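Local coordinates for TetR family transcriptional regulator (Streptomyces coelicolor, PDB 6SRN), which binds a furan-type bacterial hormone that takes part in controlling antibiotic production, and probably acts as a DNA-binding transcriptional regulator, at residues Q33-A38 with A77-E82; L142-W147 with A180-Q185; D157-G162 with V168-A173. All blocks are in the same frame, centred on the assembly; numbering follows the deposited sequence.

Interaction 1: residues Q33-A38 with A77-E82; sequences QILEAA and AIAVVE
Leu35 reaches across from helix 31-49 to Ala79 and Val80 on helix 73-86, and its side chain makes two of the three close approaches here. From CB, which points at the other helix, the chain runs to CG. With CG anti to the carbonyl carbon (chi1 -87°), the branches are carried out toward the other helix; CB and CG touch neither partner. CD1 remains further off, while CD2 does the touching: it lies 3.6 Å from Ala79 CB and 3.8 Å from Val80 CG2, so one methyl fills the angle between two neighbouring residues. The segment axes come within 10.0 Å and are almost perpendicular, at -94°. This is the joint of a TetR-type regulator where the first helix of the DNA-binding domain meets the helix leading into the ligand-binding domain. Val80 uses the same CG2, which sits anti to the carbonyl carbon, to reach Ala38, one turn on from Leu35; there Val80 CG2 and Ala38 CB are a looser 4.3 Å apart. Leu35 and Val80 pass each other in opposite directions instead of meeting end-on. Phe70 packs on both Leu35 and Ala79, and Ala125 of helix 121-131 covers part of Val80.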
loop_
_atom_site.group_PDB
_atom_site.type_symbol
_atom_site.label_atom_id
_atom_site.label_comp_id
_atom_site.label_asym_id
_atom_site.label_seq_id
_atom_site.Cartn_x
_atom_site.Cartn_y
_atom_site.Cartn_z
ATOM N N GLN A 33 -1.937 5.453 -28.329
ATOM C CA GLN A 33 -2.361 6.849 -28.122
ATOM C C GLN A 33 -3.648 6.937 -27.324
ATOM O O GLN A 33 -3.758 7.770 -26.420
ATOM C CB GLN A 33 -2.526 7.565 -29.468
ATOM C CG GLN A 33 -1.205 7.829 -30.153
ATOM C CD GLN A 33 -1.333 8.478 -31.518
ATOM O OE1 GLN A 33 -1.971 7.947 -32.414
ATOM N NE2 GLN A 33 -0.673 9.617 -31.691
ATOM N N ILE A 34 -4.584 6.063 -27.646
ATOM C CA ILE A 34 -5.843 6.015 -26.877
ATOM C C ILE A 34 -5.537 5.621 -25.431
ATOM O O ILE A 34 -6.078 6.217 -24.513
ATOM C CB ILE A 34 -6.865 5.051 -27.521
ATOM C CG1 ILE A 34 -7.208 5.506 -28.947
ATOM C CG2 ILE A 34 -8.122 4.933 -26.668
ATOM C CD1 ILE A 34 -7.889 4.451 -29.804
ATOM N N LEU A 35 -4.694 4.617 -25.248
ATOM C CA LEU A 35 -4.332 4.160 -23.919
ATOM C C LEU A 35 -3.631 5.260 -23.126
ATOM O O LEU A 35 -3.872 5.376 -21.940
ATOM C CB LEU A 35 -3.412 2.935 -23.992
ATOM C CG LEU A 35 -3.986 1.521 -24.093
ATOM C CD1 LEU A 35 -2.853 0.508 -23.945
ATOM C CD2 LEU A 35 -5.020 1.259 -23.006
ATOM N N GLU A 36 -2.793 6.080 -23.766
ATOM C CA GLU A 36 -2.122 7.166 -23.065
ATOM C C GLU A 36 -3.118 8.224 -22.585
ATOM O O GLU A 36 -3.059 8.667 -21.434
ATOM C CB GLU A 36 -1.060 7.771 -23.967
ATOM C CG GLU A 36 -0.050 8.645 -23.266
ATOM C CD GLU A 36 0.917 7.874 -22.326
ATOM O OE1 GLU A 36 1.263 6.647 -22.513
ATOM O OE2 GLU A 36 1.426 8.530 -21.393
ATOM N N ALA A 37 -4.049 8.594 -23.463
ATOM C CA ALA A 37 -5.105 9.528 -23.081
ATOM C C ALA A 37 -5.985 8.995 -21.972
ATOM O O ALA A 37 -6.289 9.723 -21.027
ATOM C CB ALA A 37 -5.955 9.900 -24.293
ATOM N N ALA A 38 -6.354 7.724 -22.076
ATOM C CA ALA A 38 -7.130 7.102 -21.038
ATOM C C ALA A 38 -6.368 7.121 -19.711
ATOM O O ALA A 38 -6.946 7.353 -18.661
ATOM C CB ALA A 38 -7.475 5.687 -21.415
ATOM N N ALA A 77 -10.050 0.220 -18.861
ATOM C CA ALA A 77 -9.364 0.121 -17.591
ATOM C C ALA A 77 -8.475 -1.146 -17.494
ATOM O O ALA A 77 -7.346 -1.102 -17.037
ATOM C CB ALA A 77 -10.346 0.228 -16.435
ATOM N N ILE A 78 -9.027 -2.286 -17.912
ATOM C CA ILE A 78 -8.233 -3.502 -17.953
ATOM C C ILE A 78 -6.985 -3.297 -18.806
ATOM O O ILE A 78 -5.899 -3.698 -18.412
ATOM C CB ILE A 78 -9.067 -4.691 -18.488
ATOM C CG1 ILE A 78 -10.150 -5.039 -17.464
ATOM C CG2 ILE A 78 -8.165 -5.870 -18.790
ATOM C CD1 ILE A 78 -11.166 -6.009 -17.997
ATOM N N ALA A 79 -7.127 -2.719 -20.008
ATOM C CA ALA A 79 -5.962 -2.582 -20.878
ATOM C C ALA A 79 -4.861 -1.698 -20.249
ATOM O O ALA A 79 -3.702 -1.967 -20.412
ATOM C CB ALA A 79 -6.375 -2.033 -22.224
ATOM N N VAL A 80 -5.265 -0.631 -19.576
ATOM C CA VAL A 80 -4.326 0.248 -18.893
ATOM C C VAL A 80 -3.581 -0.528 -17.812
ATOM O O VAL A 80 -2.362 -0.510 -17.750
ATOM C CB VAL A 80 -5.053 1.469 -18.275
ATOM C CG1 VAL A 80 -4.125 2.244 -17.331
ATOM C CG2 VAL A 80 -5.554 2.373 -19.392
ATOM N N VAL A 81 -4.303 -1.240 -16.960
ATOM C CA VAL A 81 -3.627 -2.004 -15.897
ATOM C C VAL A 81 -2.712 -3.081 -16.479
ATOM O O VAL A 81 -1.568 -3.249 -16.076
ATOM C CB VAL A 81 -4.650 -2.611 -14.918
ATOM C CG1 VAL A 81 -3.966 -3.496 -13.905
ATOM C CG2 VAL A 81 -5.397 -1.517 -14.217
ATOM N N GLU A 82 -3.205 -3.809 -17.463
ATOM C CA GLU A 82 -2.369 -4.858 -18.085
ATOM C C GLU A 82 -1.095 -4.253 -18.672
ATOM O O GLU A 82 0.002 -4.822 -18.562
ATOM C CB GLU A 82 -3.121 -5.613 -19.184
ATOM C CG GLU A 82 -4.172 -6.547 -18.721
ATOM C CD GLU A 82 -4.818 -7.179 -19.958
ATOM O OE1 GLU A 82 -4.895 -6.580 -21.068
ATOM O OE2 GLU A 82 -5.172 -8.311 -19.834
#

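Interaction 2: residues L142-W147 with A180-Q185; sequences LPYVDW and AFFGMQ. With LUB (4-(Hydroxymethyl)-2-propylfuran-3-carboxylic acid), chain B.
Tyr144 turns its ring edge onto the face of Phe182 in a T-shaped pair, with centroids 5.1 Å apart and planes at 71°. The edge atom leading the approach is Tyr144 CE1, 3.7 Å from Phe182 CD1, while the phenol oxygen reaches over the rim of the same face. That hydroxyl is hydrogen-bonded to Asn190 of the second subunit, which helps fix the ring's placing. Pro143 CB lies over the centre of one Tyr144 face, so the ring meets proline on a face and phenylalanine at its edge. Phe182, its CG anti to the backbone N (chi1 168°), offers its face to the tyrosine and its edge to the ligand: Phe182 CD1 is 3.5 Å from C5 of the furan, near the phenyl plane. Trp147 instead lays its indole face against the propyl tail, with CD2 3.5 Å from ligand C8. At the polar end the backbone N of Tyr144, the N-cap residue of helix 145-161, donates to carboxylate O10 of the ligand at 2.9 Å (144°). Aromatic side chains, the Gln185 amide beside the furan and a backbone N-H for the acid form this part of the TetR-family hormone pocket, where Tyr85 OH also bonds the ligand.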
loop_
_atom_site.group_PDB
_atom_site.type_symbol
_atom_site.label_atom_id
_atom_site.label_comp_id
_atom_site.label_asym_id
_atom_site.label_seq_id
_atom_site.Cartn_x
_atom_site.Cartn_y
_atom_site.Cartn_z
ATOM N N LEU A 142 -4.951 -9.509 -11.131
ATOM C CA LEU A 142 -4.533 -9.514 -9.730
ATOM C C LEU A 142 -3.307 -8.615 -9.578
ATOM O O LEU A 142 -2.349 -8.739 -10.374
ATOM C CB LEU A 142 -4.169 -10.930 -9.271
ATOM C CG LEU A 142 -5.338 -11.856 -8.887
ATOM C CD1 LEU A 142 -4.778 -13.244 -8.660
ATOM C CD2 LEU A 142 -6.136 -11.433 -7.670
ATOM N N PRO A 143 -3.323 -7.758 -8.548
ATOM C CA PRO A 143 -2.085 -7.011 -8.249
ATOM C C PRO A 143 -0.959 -7.866 -7.675
ATOM O O PRO A 143 -1.183 -9.015 -7.209
ATOM C CB PRO A 143 -2.560 -5.981 -7.245
ATOM C CG PRO A 143 -3.648 -6.711 -6.493
ATOM C CD PRO A 143 -4.371 -7.458 -7.555
ATOM N N TYR A 144 0.242 -7.340 -7.757
ATOM C CA TYR A 144 1.459 -7.807 -7.041
ATOM C C TYR A 144 2.078 -9.074 -7.622
ATOM O O TYR A 144 3.323 -9.229 -7.585
ATOM C CB TYR A 144 1.209 -7.988 -5.515
ATOM C CG TYR A 144 0.397 -6.848 -4.930
ATOM C CD1 TYR A 144 0.817 -5.510 -5.026
ATOM C CD2 TYR A 144 -0.847 -7.081 -4.339
ATOM C CE1 TYR A 144 0.026 -4.494 -4.565
ATOM C CE2 TYR A 144 -1.622 -6.052 -3.861
ATOM C CZ TYR A 144 -1.200 -4.753 -4.005
ATOM O OH TYR A 144 -2.015 -3.743 -3.575
ATOM N N VAL A 145 1.238 -9.985 -8.127
ATOM C CA VAL A 145 1.739 -11.287 -8.499
ATOM C C VAL A 145 2.669 -11.247 -9.725
ATOM O O VAL A 145 3.613 -12.003 -9.795
ATOM C CB VAL A 145 0.648 -12.345 -8.629
ATOM C CG1 VAL A 145 -0.137 -12.514 -7.342
ATOM C CG2 VAL A 145 -0.279 -11.989 -9.728
ATOM N N ASP A 146 2.425 -10.351 -10.681
ATOM C CA ASP A 146 3.287 -10.267 -11.863
ATOM C C ASP A 146 4.701 -9.818 -11.487
ATOM O O ASP A 146 5.670 -10.418 -11.910
ATOM C CB ASP A 146 2.680 -9.319 -12.904
ATOM C CG ASP A 146 1.409 -9.859 -13.523
ATOM O OD1 ASP A 146 1.442 -11.062 -13.914
ATOM O OD2 ASP A 146 0.382 -9.127 -13.582
ATOM N N TRP A 147 4.801 -8.789 -10.653
ATOM C CA TRP A 147 6.104 -8.300 -10.244
ATOM C C TRP A 147 6.784 -9.317 -9.335
ATOM O O TRP A 147 7.965 -9.498 -9.421
ATOM C CB TRP A 147 5.982 -6.953 -9.522
ATOM C CG TRP A 147 6.117 -5.747 -10.430
ATOM C CD1 TRP A 147 5.096 -5.002 -11.014
ATOM C CD2 TRP A 147 7.331 -5.132 -10.829
ATOM N NE1 TRP A 147 5.643 -3.955 -11.750
ATOM C CE2 TRP A 147 7.009 -4.047 -11.692
ATOM C CE3 TRP A 147 8.680 -5.405 -10.565
ATOM C CZ2 TRP A 147 8.008 -3.205 -12.193
ATOM C CZ3 TRP A 147 9.638 -4.588 -11.096
ATOM C CH2 TRP A 147 9.299 -3.530 -11.912
ATOM N N ALA A 180 6.942 -4.057 -0.013
ATOM C CA ALA A 180 7.583 -2.845 0.537
ATOM C C ALA A 180 7.609 -1.693 -0.479
ATOM O O ALA A 180 7.345 -0.531 -0.142
ATOM C CB ALA A 180 8.940 -3.160 0.987
ATOM N N PHE A 181 8.001 -2.014 -1.709
ATOM C CA PHE A 181 8.030 -1.025 -2.773
ATOM C C PHE A 181 6.608 -0.477 -3.030
ATOM O O PHE A 181 6.383 0.717 -3.110
ATOM C CB PHE A 181 8.627 -1.617 -4.060
ATOM C CG PHE A 181 8.772 -0.608 -5.158
ATOM C CD1 PHE A 181 7.662 -0.228 -5.892
ATOM C CD2 PHE A 181 9.956 0.060 -5.351
ATOM C CE1 PHE A 181 7.743 0.740 -6.857
ATOM C CE2 PHE A 181 10.048 1.048 -6.310
ATOM C CZ PHE A 181 8.945 1.369 -7.089
ATOM N N PHE A 182 5.642 -1.384 -3.114
ATOM C CA PHE A 182 4.276 -0.966 -3.261
ATOM C C PHE A 182 3.880 0.051 -2.177
ATOM O O PHE A 182 3.265 1.083 -2.426
ATOM C CB PHE A 182 3.306 -2.151 -3.201
ATOM C CG PHE A 182 1.904 -1.660 -3.054
ATOM C CD1 PHE A 182 1.222 -1.066 -4.103
ATOM C CD2 PHE A 182 1.293 -1.666 -1.800
ATOM C CE1 PHE A 182 -0.024 -0.483 -3.892
ATOM C CE2 PHE A 182 0.064 -1.108 -1.603
ATOM C CZ PHE A 182 -0.621 -0.497 -2.652
ATOM N N GLY A 183 4.206 -0.284 -0.935
ATOM C CA GLY A 183 3.806 0.558 0.154
ATOM C C GLY A 183 4.484 1.923 0.099
ATOM O O GLY A 183 3.859 2.972 0.282
ATOM N N MET A 184 5.787 1.907 -0.201
ATOM C CA MET A 184 6.565 3.148 -0.329
ATOM C C MET A 184 5.957 4.070 -1.389
ATOM O O MET A 184 5.743 5.273 -1.136
ATOM C CB MET A 184 8.011 2.792 -0.625
ATOM C CG MET A 184 8.920 3.940 -0.848
ATOM S SD MET A 184 8.809 4.694 -2.486
ATOM C CE MET A 184 9.104 3.347 -3.613
ATOM N N GLN A 185 5.650 3.498 -2.553
ATOM C CA GLN A 185 5.157 4.358 -3.637
ATOM C C GLN A 185 3.750 4.866 -3.318
ATOM O O GLN A 185 3.392 5.961 -3.703
ATOM C CB GLN A 185 5.293 3.695 -4.996
ATOM C CG GLN A 185 4.355 2.509 -5.254
ATOM C CD GLN A 185 2.952 2.965 -5.623
ATOM O OE1 GLN A 185 2.744 3.981 -6.259
ATOM N NE2 GLN A 185 1.970 2.184 -5.225
HETATM C C2 LUB B . 3.301 -2.247 -7.499
HETATM C C4 LUB B . 1.174 -1.679 -7.904
HETATM C C5 LUB B . 1.818 -0.576 -7.510
HETATM C C6 LUB B . 4.539 -2.929 -7.082
HETATM O O11 LUB B . 2.728 -4.969 -8.323
HETATM C C9 LUB B . 1.772 -4.159 -8.216
HETATM O O10 LUB B . 0.553 -4.526 -8.385
HETATM C C3 LUB B . 2.009 -2.777 -7.847
HETATM C C12 LUB B . -0.246 -1.588 -8.444
HETATM O O13 LUB B . -1.073 -2.550 -7.749
HETATM O O1 LUB B . 3.125 -0.913 -7.118
HETATM C C7 LUB B . 5.619 -2.602 -8.122
HETATM C C8 LUB B . 6.925 -3.299 -7.831
#

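Interaction 3: residues D157-G162 with V168-A173; sequences DAREAG and VDPAAA
Pro170 sets the CD/CG edge of its ring against one face of the Arg159 guanidinium, joining the end of helix 145-161 to the start of helix 170-192 at the outer end of the ligand-binding domain. Pro170 CD stands 3.3 Å above the guanidinium plane, over its centre, and is 3.4 Å from Arg159 CZ. The arginine chain is extended as far as CD and then bends at chi3 (62°), which turns the guanidinium face toward the proline; the two side chains cross at about a right angle. The contact closes the loop between two consecutive helices: Gly162, with positive phi, ends the first in a Schellman motif, and Asp169 is the N-cap of the second, its OD2 accepting from Ala172 N at 3.0 Å. The other carboxylate oxygen, Asp169 OD1, forms a long salt bridge with Arg159 NH1 at 3.9 Å; it lies well out of the guanidinium plane, so charge alone acts there and no N-H points at it. Arg159 NH2 is hydrogen-bonded to Gln156 one turn back, and NH1 donates to a water 2.9 Å away at the guanidinium edge. That same water donates to Val168 O, bridging to the backbone just ahead of the N-cap.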
loop_
_atom_site.group_PDB
_atom_site.type_symbol
_atom_site.label_atom_id
_atom_site.label_comp_id
_atom_site.label_asym_id
_atom_site.label_seq_id
_atom_site.Cartn_x
_atom_site.Cartn_y
_atom_site.Cartn_z
ATOM N N ASP A 157 18.640 -16.761 -9.081
ATOM C CA ASP A 157 20.007 -16.748 -9.582
ATOM C C ASP A 157 20.976 -16.185 -8.545
ATOM O O ASP A 157 22.117 -16.640 -8.411
ATOM C CB ASP A 157 20.107 -15.932 -10.870
ATOM C CG ASP A 157 19.462 -16.643 -12.077
ATOM O OD1 ASP A 157 19.119 -17.849 -12.016
ATOM O OD2 ASP A 157 19.278 -15.948 -13.077
ATOM N N ALA A 158 20.534 -15.125 -7.848
ATOM C CA ALA A 158 21.365 -14.508 -6.828
ATOM C C ALA A 158 21.680 -15.517 -5.738
ATOM O O ALA A 158 22.817 -15.610 -5.283
ATOM C CB ALA A 158 20.652 -13.293 -6.205
ATOM N N ARG A 159 20.666 -16.286 -5.334
ATOM C CA ARG A 159 20.886 -17.337 -4.325
ATOM C C ARG A 159 21.923 -18.355 -4.812
ATOM O O ARG A 159 22.874 -18.648 -4.110
ATOM C CB ARG A 159 19.600 -18.054 -3.937
ATOM C CG ARG A 159 19.910 -19.246 -3.004
ATOM C CD ARG A 159 18.769 -19.866 -2.241
ATOM N NE ARG A 159 17.743 -20.436 -3.091
ATOM C CZ ARG A 159 16.651 -21.066 -2.643
ATOM N NH1 ARG A 159 16.434 -21.224 -1.327
ATOM N NH2 ARG A 159 15.768 -21.537 -3.512
ATOM N N GLU A 160 21.706 -18.910 -5.994
ATOM C CA GLU A 160 22.603 -19.940 -6.564
ATOM C C GLU A 160 24.024 -19.421 -6.752
ATOM O O GLU A 160 25.013 -20.185 -6.680
ATOM C CB GLU A 160 22.097 -20.339 -7.939
ATOM C CG GLU A 160 21.055 -21.434 -8.040
ATOM C CD GLU A 160 21.340 -22.291 -9.313
ATOM O OE1 GLU A 160 21.337 -21.739 -10.435
ATOM O OE2 GLU A 160 21.617 -23.505 -9.223
ATOM N N ALA A 161 24.121 -18.137 -7.059
ATOM C CA ALA A 161 25.380 -17.466 -7.282
ATOM C C ALA A 161 26.149 -17.185 -5.988
ATOM O O ALA A 161 27.303 -16.855 -6.024
ATOM C CB ALA A 161 25.141 -16.160 -8.013
ATOM N N GLY A 162 25.498 -17.252 -4.838
ATOM C CA GLY A 162 26.139 -16.835 -3.593
ATOM C C GLY A 162 26.077 -15.338 -3.315
ATOM O O GLY A 162 26.792 -14.808 -2.453
ATOM N N VAL A 168 18.236 -16.598 3.192
ATOM C CA VAL A 168 17.196 -15.803 2.553
ATOM C C VAL A 168 16.530 -16.602 1.437
ATOM O O VAL A 168 17.199 -17.130 0.554
ATOM C CB VAL A 168 17.773 -14.465 2.044
ATOM C CG1 VAL A 168 16.718 -13.674 1.281
ATOM C CG2 VAL A 168 18.296 -13.658 3.232
ATOM N N ASP A 169 15.223 -16.757 1.511
ATOM C CA ASP A 169 14.471 -17.465 0.488
ATOM C C ASP A 169 14.141 -16.508 -0.640
ATOM O O ASP A 169 13.517 -15.446 -0.396
ATOM C CB ASP A 169 13.176 -18.011 1.045
ATOM C CG ASP A 169 12.402 -18.744 -0.006
ATOM O OD1 ASP A 169 12.887 -19.808 -0.471
ATOM O OD2 ASP A 169 11.345 -18.270 -0.394
ATOM N N PRO A 170 14.514 -16.836 -1.887
ATOM C CA PRO A 170 14.192 -15.952 -3.022
ATOM C C PRO A 170 12.708 -15.582 -3.173
ATOM O O PRO A 170 12.416 -14.407 -3.508
ATOM C CB PRO A 170 14.675 -16.724 -4.246
ATOM C CG PRO A 170 15.693 -17.609 -3.709
ATOM C CD PRO A 170 15.368 -17.960 -2.308
ATOM N N ALA A 171 11.783 -16.537 -2.960
ATOM C CA ALA A 171 10.356 -16.255 -3.134
ATOM C C ALA A 171 9.923 -15.267 -2.055
ATOM O O ALA A 171 9.169 -14.318 -2.310
ATOM C CB ALA A 171 9.560 -17.533 -3.027
ATOM N N ALA A 172 10.443 -15.446 -0.850
ATOM C CA ALA A 172 10.127 -14.539 0.232
ATOM C C ALA A 172 10.687 -13.155 -0.000
ATOM O O ALA A 172 10.015 -12.175 0.273
ATOM C CB ALA A 172 10.626 -15.094 1.523
ATOM N N ALA A 173 11.898 -13.073 -0.509
ATOM C CA ALA A 173 12.522 -11.803 -0.849
ATOM C C ALA A 173 11.742 -11.076 -1.939
ATOM O O ALA A 173 11.579 -9.858 -1.857
ATOM C CB ALA A 173 13.959 -12.014 -1.257
HETATM O O HOH W 1 17.478 -19.970 1.034
#

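The three contacts run from the DNA-binding end to the far end of the ligand-binding domain. Interaction 2 holds six of the eleven pocket residues and lies between the others, its centre about 19 Å from each. Interactions 1 and 3 fall on opposite sides of the chain's centre, with centres about 35 Å apart. Interactions 2 and 3 join the same two helices, 145-161 and 170-192: one near the ligand, the other beside the loop that links them. Interaction 1 does not line the pocket, the Val80 side chain being about 10 Å from the bound hormone. Helix 73-86 runs on to His84 and Tyr85, which do, so hormone binding could be felt at the DNA-binding domain.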